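Local atomic coordinates of coiled-coil and C2 domain-containing protein 1-like (Drosophila melanogaster, PDB entry 6EI6), a protein that binds phosphatidylinositol monophosphates and regulates endosomal sorting by the ESCRT pathway, probably by preventing inappropriate polymerisation of the ESCRT-III core component shrub. Residues 102-107 against 263-268; 142-147 against 193-198; 154-159 against 171-176. One frame throughout, in Å; residues are numbered along the deposited sequence.

Contacts 2 and 3 lie in the C2 sandwich. Contact 1 lies beside the two long helices, about 40 Å from contact 2 and 38 Å from contact 3, centre to centre. Contact 2 is partly buried and pairs two neighbouring strands of one sheet by four backbone hydrogen bonds, with an apolar face and a charged face. Contact 3 joins edge strands of two facing sheets at the surface, through side chains and a single hydrogen bond. Strands 140-145 and 155-157 are neighbours in one sheet, and both contacts reach the same sulfate ion. Contact 1 is also a surface contact. It has one bridge of a two-stranded sheet and an arginine lying over a tryptophan.

Contact 1 (102-107 against 263-268); sequences EKRSFN and EKWLVL
Trp265 and Glu102 meet through their backbones as an antiparallel hydrogen-bonded pair. Glu102 N bonds to Trp265 O at 2.9 Å, and Trp265 N bonds back to Glu102 O at 2.8 Å. Trp265 CG is anti to the backbone N (chi1 -158°), and Arg104 CG lies close to it over one face of the indole. Arg104 CG is 3.5 Å from the centroid of the five-membered ring, in a CH-pi contact. The Arg104 chain bends at chi2, and its guanidinium plane is turned 28° from the indole plane. Past the other end of the ring, Trp265 CH2 touches Phe106 CZ at 3.6 Å, and the two rings meet obliquely.

The pair joins strands 99-102 and 265-268, which form a small two-stranded antiparallel sheet against helices 34-62 and 66-91. The aromatic side chains face these helices: Trp265 touches Gln49, Cys53 and Val79, and Phe106 meets Phe72 edge-to-face.

The Glu102 carboxylate is held within its own segment. Glu102 OE1 accepts end-on from both Arg104 NH1 (3.0 Å) and Arg104 NH2 (2.8 Å), in a salt bridge, and both bonds lie in the guanidinium plane. These two bonds fix the turn of the guanidinium, while Glu102 OE2 bonds to His100. Glu102 OE1 also packs on Val267 CG2 at 3.7 Å. Lys103 NZ lies 3.4 Å from Glu263 CG, against the aliphatic part of that side chain.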
loop_
_atom_site.group_PDB
_atom_site.type_symbol
_atom_site.label_atom_id
_atom_site.label_comp_id
_atom_site.label_asym_id
_atom_site.label_seq_id
_atom_site.Cartn_x
_atom_site.Cartn_y
_atom_site.Cartn_z
ATOM N N GLU A 102 -13.317 -2.633 23.939
ATOM C CA GLU A 102 -12.749 -1.332 24.285
ATOM C C GLU A 102 -12.590 -0.466 23.039
ATOM O O GLU A 102 -13.096 -0.819 21.968
ATOM C CB GLU A 102 -11.412 -1.512 24.977
ATOM C CG GLU A 102 -11.479 -2.490 26.083
ATOM C CD GLU A 102 -10.155 -2.614 26.816
ATOM O OE1 GLU A 102 -9.147 -2.090 26.293
ATOM O OE2 GLU A 102 -10.127 -3.244 27.900
ATOM N N LYS A 103 -11.895 0.665 23.165
ATOM C CA LYS A 103 -11.560 1.514 22.034
ATOM C C LYS A 103 -10.059 1.714 21.962
ATOM O O LYS A 103 -9.349 1.627 22.967
ATOM C CB LYS A 103 -12.221 2.884 22.121
ATOM C CG LYS A 103 -13.729 2.839 22.018
ATOM C CD LYS A 103 -14.332 4.163 22.473
ATOM C CE LYS A 103 -15.765 4.309 21.951
ATOM N NZ LYS A 103 -15.811 4.258 20.448
ATOM N N ARG A 104 -9.587 2.000 20.756
ATOM C CA ARG A 104 -8.187 2.309 20.533
ATOM C C ARG A 104 -8.116 3.484 19.578
ATOM O O ARG A 104 -8.815 3.492 18.563
ATOM C CB ARG A 104 -7.439 1.115 19.945
ATOM C CG ARG A 104 -7.247 -0.003 20.912
ATOM C CD ARG A 104 -6.385 0.452 22.075
ATOM N NE ARG A 104 -6.198 -0.658 22.997
ATOM C CZ ARG A 104 -7.060 -0.989 23.952
ATOM N NH1 ARG A 104 -8.161 -0.271 24.136
ATOM N NH2 ARG A 104 -6.807 -2.030 24.734
ATOM N N SER A 105 -7.277 4.468 19.899
ATOM C CA SER A 105 -7.103 5.627 19.031
ATOM C C SER A 105 -6.035 5.279 18.003
ATOM O O SER A 105 -4.843 5.252 18.312
ATOM C CB SER A 105 -6.716 6.854 19.846
ATOM O OG SER A 105 -7.422 6.890 21.083
ATOM N N PHE A 106 -6.459 4.928 16.803
ATOM C CA PHE A 106 -5.601 5.078 15.641
ATOM C C PHE A 106 -5.965 6.418 15.047
ATOM O O PHE A 106 -7.096 6.897 15.208
ATOM C CB PHE A 106 -5.807 3.972 14.608
ATOM C CG PHE A 106 -5.389 2.597 15.081
ATOM C CD1 PHE A 106 -5.893 2.062 16.260
ATOM C CD2 PHE A 106 -4.499 1.837 14.338
ATOM C CE1 PHE A 106 -5.509 0.795 16.693
ATOM C CE2 PHE A 106 -4.105 0.562 14.770
ATOM C CZ PHE A 106 -4.615 0.047 15.946
ATOM N N ASN A 107 -5.013 7.059 14.401
ATOM C CA ASN A 107 -5.426 8.349 13.873
ATOM C C ASN A 107 -5.532 8.253 12.362
ATOM O O ASN A 107 -4.845 8.984 11.644
ATOM C CB ASN A 107 -4.463 9.446 14.304
ATOM C CG ASN A 107 -5.046 10.822 14.132
ATOM O OD1 ASN A 107 -6.245 10.983 13.889
ATOM N ND2 ASN A 107 -4.203 11.828 14.239
ATOM N N GLU A 263 -13.313 1.189 17.142
ATOM C CA GLU A 263 -14.282 1.553 18.158
ATOM C C GLU A 263 -14.802 0.364 18.931
ATOM O O GLU A 263 -15.417 0.551 19.984
ATOM C CB GLU A 263 -15.454 2.288 17.528
ATOM C CG GLU A 263 -15.118 3.719 17.198
ATOM C CD GLU A 263 -15.966 4.226 16.061
ATOM O OE1 GLU A 263 -17.062 3.626 15.857
ATOM O OE2 GLU A 263 -15.536 5.198 15.374
ATOM N N LYS A 264 -14.587 -0.843 18.434
ATOM C CA LYS A 264 -14.918 -2.051 19.160
ATOM C C LYS A 264 -13.703 -2.977 19.164
ATOM O O LYS A 264 -13.681 -4.047 18.570
ATOM C CB LYS A 264 -16.145 -2.725 18.568
ATOM C CG LYS A 264 -17.157 -1.752 18.040
ATOM C CD LYS A 264 -18.530 -2.401 17.875
ATOM C CE LYS A 264 -18.785 -2.783 16.411
ATOM N NZ LYS A 264 -20.089 -3.504 16.252
ATOM N N TRP A 265 -12.667 -2.553 19.862
ATOM C CA TRP A 265 -11.470 -3.355 19.982
ATOM C C TRP A 265 -11.775 -4.555 20.869
ATOM O O TRP A 265 -12.022 -4.400 22.071
ATOM C CB TRP A 265 -10.351 -2.499 20.575
ATOM C CG TRP A 265 -8.977 -2.973 20.303
ATOM C CD1 TRP A 265 -8.128 -3.576 21.189
ATOM C CD2 TRP A 265 -8.247 -2.831 19.080
ATOM N NE1 TRP A 265 -6.919 -3.826 20.591
ATOM C CE2 TRP A 265 -6.965 -3.370 19.296
ATOM C CE3 TRP A 265 -8.550 -2.283 17.827
ATOM C CZ2 TRP A 265 -5.997 -3.413 18.298
ATOM C CZ3 TRP A 265 -7.600 -2.322 16.839
ATOM C CH2 TRP A 265 -6.330 -2.888 17.077
ATOM N N LEU A 266 -11.729 -5.757 20.300
ATOM C CA LEU A 266 -11.932 -6.949 21.116
ATOM C C LEU A 266 -10.689 -7.192 21.966
ATOM O O LEU A 266 -9.570 -7.156 21.454
ATOM C CB LEU A 266 -12.239 -8.149 20.236
ATOM C CG LEU A 266 -12.845 -9.372 20.888
ATOM C CD1 LEU A 266 -13.763 -10.061 19.921
ATOM C CD2 LEU A 266 -11.764 -10.337 21.398
ATOM N N VAL A 267 -10.899 -7.423 23.266
ATOM C CA VAL A 267 -9.840 -7.626 24.259
ATOM C C VAL A 267 -10.280 -8.763 25.175
ATOM O O VAL A 267 -11.419 -8.766 25.648
ATOM C CB VAL A 267 -9.595 -6.342 25.090
ATOM C CG1 VAL A 267 -8.743 -6.616 26.333
ATOM C CG2 VAL A 267 -9.005 -5.224 24.262
ATOM N N LEU A 268 -9.405 -9.732 25.438
ATOM C CA LEU A 268 -9.811 -10.774 26.380
ATOM C C LEU A 268 -9.838 -10.233 27.811
ATOM O O LEU A 268 -9.065 -9.336 28.174
ATOM C CB LEU A 268 -8.871 -11.969 26.311
ATOM C CG LEU A 268 -8.667 -12.532 24.905
ATOM C CD1 LEU A 268 -7.685 -13.686 24.932
ATOM C CD2 LEU A 268 -9.972 -12.939 24.241
#

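Contact 2 (142-147 against 193-198); sequences VRVEFP and VKFEIY. With SO4 (sulfate ion), chain D.
Val142 faces Ile197 in a non-hydrogen-bonded pair, their side chains side by side and pointing the same way. Val142 CG1 also reaches the edge of the Phe195 ring and lies 4.1 Å from Phe195 CB. In the backbone, Val142 CA makes a CA-H...O contact with Glu196 O.

Arg143 pairs with Glu196 through two backbone hydrogen bonds, Arg143 N to Glu196 O at 2.8 Å and Glu196 N to Arg143 O at 2.9 Å. The Arg143 side chain runs extended from CG to NE and passes the Tyr198 ring, with Arg143 CD 3.7 Å from Tyr198 CE2. Its guanidinium is turned 70° from that ring, and any cation-pi attraction is weak at best. Arg143 NH1 makes a weak bond to a sulfate oxygen, O1, at 3.5 Å. The sulfate is probably from the crystallisation liquor and is also bound by Lys157.

Val144 and Phe195 again form a non-hydrogen-bonded pair. Val144 CG2 lies 3.8 Å from Phe195 CD2. Strands 140-145 and 192-199 are neighbours in one sheet of the C2 beta-sandwich. Val142, Val144, Phe195 and Ile197 share the face turned to the second sheet. There Ile122 touches Val144 and Phe195, Val245 touches Phe195, and Leu243 touches Phe195 and Ile197.

Glu145 and Lys194 lie on the other face and close a second pair of backbone hydrogen bonds. Their side chains run alongside each other. Lys194 CD touches Glu145 OE1, and the salt bridge from Glu145 OE1 to Lys194 NZ is long at 3.9 Å. Past the strand end, Phe146 CD2 packs obliquely on Val193 CG2 at 3.6 Å.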
loop_
_atom_site.group_PDB
_atom_site.type_symbol
_atom_site.label_atom_id
_atom_site.label_comp_id
_atom_site.label_asym_id
_atom_site.label_seq_id
_atom_site.Cartn_x
_atom_site.Cartn_y
_atom_site.Cartn_z
ATOM N N VAL A 142 10.361 8.704 -17.441
ATOM C CA VAL A 142 9.311 7.754 -17.082
ATOM C C VAL A 142 7.957 8.402 -17.336
ATOM O O VAL A 142 7.714 9.526 -16.890
ATOM C CB VAL A 142 9.439 7.300 -15.611
ATOM C CG1 VAL A 142 8.460 6.182 -15.303
ATOM C CG2 VAL A 142 10.863 6.882 -15.291
ATOM N N ARG A 143 7.092 7.705 -18.067
ATOM C CA ARG A 143 5.705 8.105 -18.240
ATOM C C ARG A 143 4.829 7.427 -17.198
ATOM O O ARG A 143 5.005 6.242 -16.900
ATOM C CB ARG A 143 5.190 7.718 -19.621
ATOM C CG ARG A 143 5.938 8.323 -20.774
ATOM C CD ARG A 143 5.144 8.139 -22.075
ATOM N NE ARG A 143 5.789 8.810 -23.198
ATOM C CZ ARG A 143 5.823 10.133 -23.370
ATOM N NH1 ARG A 143 5.251 10.953 -22.485
ATOM N NH2 ARG A 143 6.442 10.637 -24.433
ATOM N N VAL A 144 3.864 8.175 -16.669
ATOM C CA VAL A 144 2.959 7.698 -15.632
ATOM C C VAL A 144 1.543 7.789 -16.167
ATOM O O VAL A 144 1.142 8.831 -16.694
ATOM C CB VAL A 144 3.094 8.515 -14.337
ATOM C CG1 VAL A 144 2.077 8.013 -13.296
ATOM C CG2 VAL A 144 4.538 8.460 -13.806
ATOM N N GLU A 145 0.793 6.709 -16.031
ATOM C CA GLU A 145 -0.578 6.638 -16.508
ATOM C C GLU A 145 -1.460 6.162 -15.360
ATOM O O GLU A 145 -1.308 5.033 -14.885
ATOM C CB GLU A 145 -0.675 5.702 -17.708
ATOM C CG GLU A 145 -2.076 5.532 -18.252
ATOM C CD GLU A 145 -2.073 4.897 -19.610
ATOM O OE1 GLU A 145 -0.991 4.462 -20.055
ATOM O OE2 GLU A 145 -3.149 4.824 -20.232
ATOM N N PHE A 146 -2.362 7.028 -14.903
ATOM C CA PHE A 146 -3.240 6.751 -13.768
ATOM C C PHE A 146 -4.687 6.715 -14.248
ATOM O O PHE A 146 -5.173 7.722 -14.787
ATOM C CB PHE A 146 -3.061 7.821 -12.676
ATOM C CG PHE A 146 -3.908 7.578 -11.465
ATOM C CD1 PHE A 146 -5.270 7.851 -11.480
ATOM C CD2 PHE A 146 -3.352 7.032 -10.323
ATOM C CE1 PHE A 146 -6.057 7.586 -10.380
ATOM C CE2 PHE A 146 -4.136 6.765 -9.215
ATOM C CZ PHE A 146 -5.489 7.045 -9.243
ATOM N N PRO A 147 -5.432 5.630 -14.044
ATOM C CA PRO A 147 -6.789 5.561 -14.609
ATOM C C PRO A 147 -7.741 6.542 -13.932
ATOM O O PRO A 147 -7.716 6.713 -12.712
ATOM C CB PRO A 147 -7.208 4.103 -14.359
ATOM C CG PRO A 147 -6.411 3.669 -13.195
ATOM C CD PRO A 147 -5.111 4.456 -13.212
ATOM N N VAL A 193 -1.506 1.661 -11.574
ATOM C CA VAL A 193 -0.781 2.760 -12.198
ATOM C C VAL A 193 0.326 2.171 -13.067
ATOM O O VAL A 193 1.068 1.294 -12.610
ATOM C CB VAL A 193 -0.179 3.679 -11.124
ATOM C CG1 VAL A 193 0.478 4.878 -11.753
ATOM C CG2 VAL A 193 -1.249 4.080 -10.129
ATOM N N LYS A 194 0.460 2.671 -14.299
ATOM C CA LYS A 194 1.425 2.159 -15.268
ATOM C C LYS A 194 2.622 3.103 -15.364
ATOM O O LYS A 194 2.449 4.310 -15.539
ATOM C CB LYS A 194 0.759 1.988 -16.640
ATOM C CG LYS A 194 1.652 1.359 -17.748
ATOM C CD LYS A 194 1.041 1.525 -19.178
ATOM C CE LYS A 194 0.132 0.361 -19.567
ATOM N NZ LYS A 194 -0.686 0.661 -20.781
ATOM N N PHE A 195 3.833 2.555 -15.243
ATOM C CA PHE A 195 5.072 3.316 -15.390
ATOM C C PHE A 195 5.829 2.794 -16.602
ATOM O O PHE A 195 6.220 1.625 -16.628
ATOM C CB PHE A 195 5.960 3.194 -14.152
ATOM C CG PHE A 195 5.343 3.737 -12.915
ATOM C CD1 PHE A 195 4.470 2.961 -12.157
ATOM C CD2 PHE A 195 5.618 5.032 -12.507
ATOM C CE1 PHE A 195 3.877 3.469 -11.034
ATOM C CE2 PHE A 195 5.040 5.543 -11.368
ATOM C CZ PHE A 195 4.162 4.756 -10.627
ATOM N N GLU A 196 6.079 3.654 -17.584
ATOM C CA GLU A 196 6.832 3.267 -18.776
ATOM C C GLU A 196 8.185 3.963 -18.770
ATOM O O GLU A 196 8.250 5.189 -18.694
ATOM C CB GLU A 196 6.043 3.583 -20.040
ATOM C CG GLU A 196 4.848 2.682 -20.170
ATOM C CD GLU A 196 3.936 3.074 -21.304
ATOM O OE1 GLU A 196 4.221 4.096 -21.953
ATOM O OE2 GLU A 196 2.931 2.366 -21.548
ATOM N N ILE A 197 9.260 3.181 -18.815
ATOM C CA ILE A 197 10.612 3.717 -18.734
ATOM C C ILE A 197 11.176 3.819 -20.152
ATOM O O ILE A 197 11.232 2.826 -20.888
ATOM C CB ILE A 197 11.503 2.857 -17.831
ATOM C CG1 ILE A 197 10.972 2.868 -16.397
ATOM C CG2 ILE A 197 12.913 3.403 -17.831
ATOM C CD1 ILE A 197 9.988 1.738 -16.073
ATOM N N TYR A 198 11.568 5.022 -20.557
ATOM C CA TYR A 198 11.983 5.266 -21.931
ATOM C C TYR A 198 13.407 5.794 -21.974
ATOM O O TYR A 198 13.794 6.624 -21.139
ATOM C CB TYR A 198 11.071 6.267 -22.620
ATOM C CG TYR A 198 9.769 5.709 -23.140
ATOM C CD1 TYR A 198 9.679 5.161 -24.410
ATOM C CD2 TYR A 198 8.616 5.769 -22.381
ATOM C CE1 TYR A 198 8.478 4.670 -24.893
ATOM C CE2 TYR A 198 7.417 5.287 -22.869
ATOM C CZ TYR A 198 7.358 4.738 -24.116
ATOM O OH TYR A 198 6.153 4.257 -24.583
HETATM S S SO4 D . 4.434 14.134 -25.200
HETATM O O1 SO4 D . 5.321 14.059 -24.034
HETATM O O2 SO4 D . 3.046 13.900 -24.778
HETATM O O3 SO4 D . 4.543 15.462 -25.824
HETATM O O4 SO4 D . 4.832 13.113 -26.174
#

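Contact 3 (154-159 against 171-176); sequences FKTKTN and ERFKVD. With SO4 (sulfate ion), chain D.
Strands 155-157 and 171-176 run antiparallel, at 166°, with axes 9.2 Å apart at closest approach. Their backbones are too far apart to pair, and side chains fill the gap between them. Phe173 points toward the other segment. Thr156 OG1 comes obliquely to its ring, 3.3 Å from Phe173 CE2, and Lys157 O meets the ring edge. Phe154 CG, anti to the backbone N (chi1 -171°), lies against Val175 CG2. That methyl sits over one face of the Phe154 ring, 4.0 Å from the ring centroid, in a CH-pi contact. Phe173 CB sits at the edge of the same ring.

Glu171 stretches to the far end of the contact. Its OE2 uses the syn lone pair to accept a nearly straight bond from Asn159 N at 2.9 Å. An alanine here would probably leave Asn159 N without this acceptor and open a gap beside Thr158. Lys157 CB points away from the other segment, and its NZ binds the sulfate oxygen O1.

The two segments are edge strands of the two sheets of the C2 sandwich. Strand 155-157 pairs in its sheet with strand 140-145, and strand 171-176 in its own with strand 119-128, on whose Val124 both Thr158 and Phe173 pack.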
loop_
_atom_site.group_PDB
_atom_site.type_symbol
_atom_site.label_atom_id
_atom_site.label_comp_id
_atom_site.label_asym_id
_atom_site.label_seq_id
_atom_site.Cartn_x
_atom_site.Cartn_y
_atom_site.Cartn_z
ATOM N N PHE A 154 -5.510 10.804 -17.220
ATOM C CA PHE A 154 -4.273 11.258 -16.578
ATOM C C PHE A 154 -2.984 10.580 -17.017
ATOM O O PHE A 154 -2.690 9.457 -16.604
ATOM C CB PHE A 154 -4.333 11.140 -15.056
ATOM C CG PHE A 154 -3.147 11.797 -14.381
ATOM C CD1 PHE A 154 -2.897 13.148 -14.565
ATOM C CD2 PHE A 154 -2.258 11.064 -13.623
ATOM C CE1 PHE A 154 -1.804 13.760 -13.977
ATOM C CE2 PHE A 154 -1.162 11.682 -13.032
ATOM C CZ PHE A 154 -0.943 13.030 -13.201
ATOM N N LYS A 155 -2.170 11.294 -17.785
ATOM C CA LYS A 155 -0.862 10.822 -18.212
ATOM C C LYS A 155 0.121 11.962 -18.039
ATOM O O LYS A 155 -0.219 13.117 -18.295
ATOM C CB LYS A 155 -0.862 10.352 -19.688
ATOM C CG LYS A 155 -2.057 9.483 -20.121
ATOM C CD LYS A 155 -1.619 8.345 -21.059
ATOM C CE LYS A 155 -2.783 7.811 -21.909
ATOM N NZ LYS A 155 -2.414 7.407 -23.309
ATOM N N THR A 156 1.332 11.642 -17.600
ATOM C CA THR A 156 2.372 12.646 -17.441
ATOM C C THR A 156 3.713 11.936 -17.535
ATOM O O THR A 156 3.768 10.733 -17.796
ATOM C CB THR A 156 2.219 13.420 -16.123
ATOM O OG1 THR A 156 3.415 14.174 -15.878
ATOM C CG2 THR A 156 2.005 12.475 -14.951
ATOM N N LYS A 157 4.804 12.681 -17.322
ATOM C CA LYS A 157 6.133 12.087 -17.450
ATOM C C LYS A 157 7.155 12.873 -16.639
ATOM O O LYS A 157 6.989 14.068 -16.393
ATOM C CB LYS A 157 6.586 12.014 -18.917
ATOM C CG LYS A 157 7.082 13.338 -19.511
ATOM C CD LYS A 157 7.795 13.118 -20.838
ATOM C CE LYS A 157 8.380 14.414 -21.397
ATOM N NZ LYS A 157 7.457 15.040 -22.383
ATOM N N THR A 158 8.216 12.182 -16.230
ATOM C CA THR A 158 9.310 12.815 -15.517
ATOM C C THR A 158 10.207 13.567 -16.493
ATOM O O THR A 158 10.113 13.421 -17.720
ATOM C CB THR A 158 10.143 11.783 -14.753
ATOM O OG1 THR A 158 11.158 11.231 -15.612
ATOM C CG2 THR A 158 9.257 10.655 -14.218
ATOM N N ASN A 159 11.110 14.366 -15.928
ATOM C CA ASN A 159 12.136 15.022 -16.724
ATOM C C ASN A 159 13.014 13.963 -17.374
ATOM O O ASN A 159 12.765 12.761 -17.236
ATOM C CB ASN A 159 12.998 15.953 -15.861
ATOM C CG ASN A 159 12.313 17.273 -15.537
ATOM O OD1 ASN A 159 11.240 17.598 -16.065
ATOM N ND2 ASN A 159 12.939 18.043 -14.657
ATOM N N GLU A 171 10.455 13.078 -8.603
ATOM C CA GLU A 171 9.342 13.903 -9.028
ATOM C C GLU A 171 8.045 13.330 -8.504
ATOM O O GLU A 171 7.822 12.116 -8.569
ATOM C CB GLU A 171 9.284 14.020 -10.553
ATOM C CG GLU A 171 10.126 15.158 -11.094
ATOM C CD GLU A 171 10.296 15.077 -12.592
ATOM O OE1 GLU A 171 9.325 15.434 -13.314
ATOM O OE2 GLU A 171 11.391 14.642 -13.040
ATOM N N ARG A 172 7.200 14.232 -8.010
ATOM C CA ARG A 172 5.904 13.925 -7.435
ATOM C C ARG A 172 4.816 14.483 -8.337
ATOM O O ARG A 172 4.924 15.612 -8.823
ATOM C CB ARG A 172 5.779 14.529 -6.033
ATOM C CG ARG A 172 7.071 14.557 -5.235
ATOM C CD ARG A 172 6.839 14.916 -3.753
ATOM N NE ARG A 172 7.848 14.288 -2.879
ATOM C CZ ARG A 172 7.598 13.426 -1.880
ATOM N NH1 ARG A 172 6.351 13.077 -1.563
ATOM N NH2 ARG A 172 8.608 12.916 -1.180
ATOM N N PHE A 173 3.761 13.705 -8.553
ATOM C CA PHE A 173 2.619 14.153 -9.337
ATOM C C PHE A 173 1.371 13.901 -8.512
ATOM O O PHE A 173 1.245 12.843 -7.892
ATOM C CB PHE A 173 2.516 13.422 -10.699
ATOM C CG PHE A 173 3.834 13.324 -11.451
ATOM C CD1 PHE A 173 4.802 12.393 -11.085
ATOM C CD2 PHE A 173 4.103 14.155 -12.521
ATOM C CE1 PHE A 173 6.010 12.306 -11.758
ATOM C CE2 PHE A 173 5.310 14.066 -13.202
ATOM C CZ PHE A 173 6.259 13.145 -12.821
ATOM N N LYS A 174 0.464 14.873 -8.474
ATOM C CA LYS A 174 -0.773 14.751 -7.712
ATOM C C LYS A 174 -1.960 14.702 -8.662
ATOM O O LYS A 174 -1.971 15.373 -9.693
ATOM C CB LYS A 174 -0.940 15.905 -6.726
ATOM C CG LYS A 174 0.050 15.898 -5.544
ATOM C CD LYS A 174 -0.314 16.996 -4.527
ATOM C CE LYS A 174 0.874 17.413 -3.670
ATOM N NZ LYS A 174 0.494 18.400 -2.609
ATOM N N VAL A 175 -2.959 13.902 -8.332
ATOM C CA VAL A 175 -4.165 13.850 -9.141
ATOM C C VAL A 175 -5.372 13.861 -8.203
ATOM O O VAL A 175 -5.262 13.583 -7.005
ATOM C CB VAL A 175 -4.173 12.614 -10.082
ATOM C CG1 VAL A 175 -4.587 11.356 -9.336
ATOM C CG2 VAL A 175 -5.079 12.860 -11.260
ATOM N N ASP A 176 -6.529 14.231 -8.760
ATOM C CA ASP A 176 -7.786 14.283 -8.017
ATOM C C ASP A 176 -8.546 12.971 -8.156
ATOM O O ASP A 176 -8.736 12.461 -9.266
ATOM C CB ASP A 176 -8.670 15.429 -8.510
ATOM C CG ASP A 176 -8.445 16.711 -7.739
ATOM O OD1 ASP A 176 -8.143 16.639 -6.516
ATOM O OD2 ASP A 176 -8.549 17.794 -8.372
HETATM S S SO4 D . 4.434 14.134 -25.200
HETATM O O1 SO4 D . 5.321 14.059 -24.034
HETATM O O2 SO4 D . 3.046 13.900 -24.778
HETATM O O3 SO4 D . 4.543 15.462 -25.824
HETATM O O4 SO4 D . 4.832 13.113 -26.174
#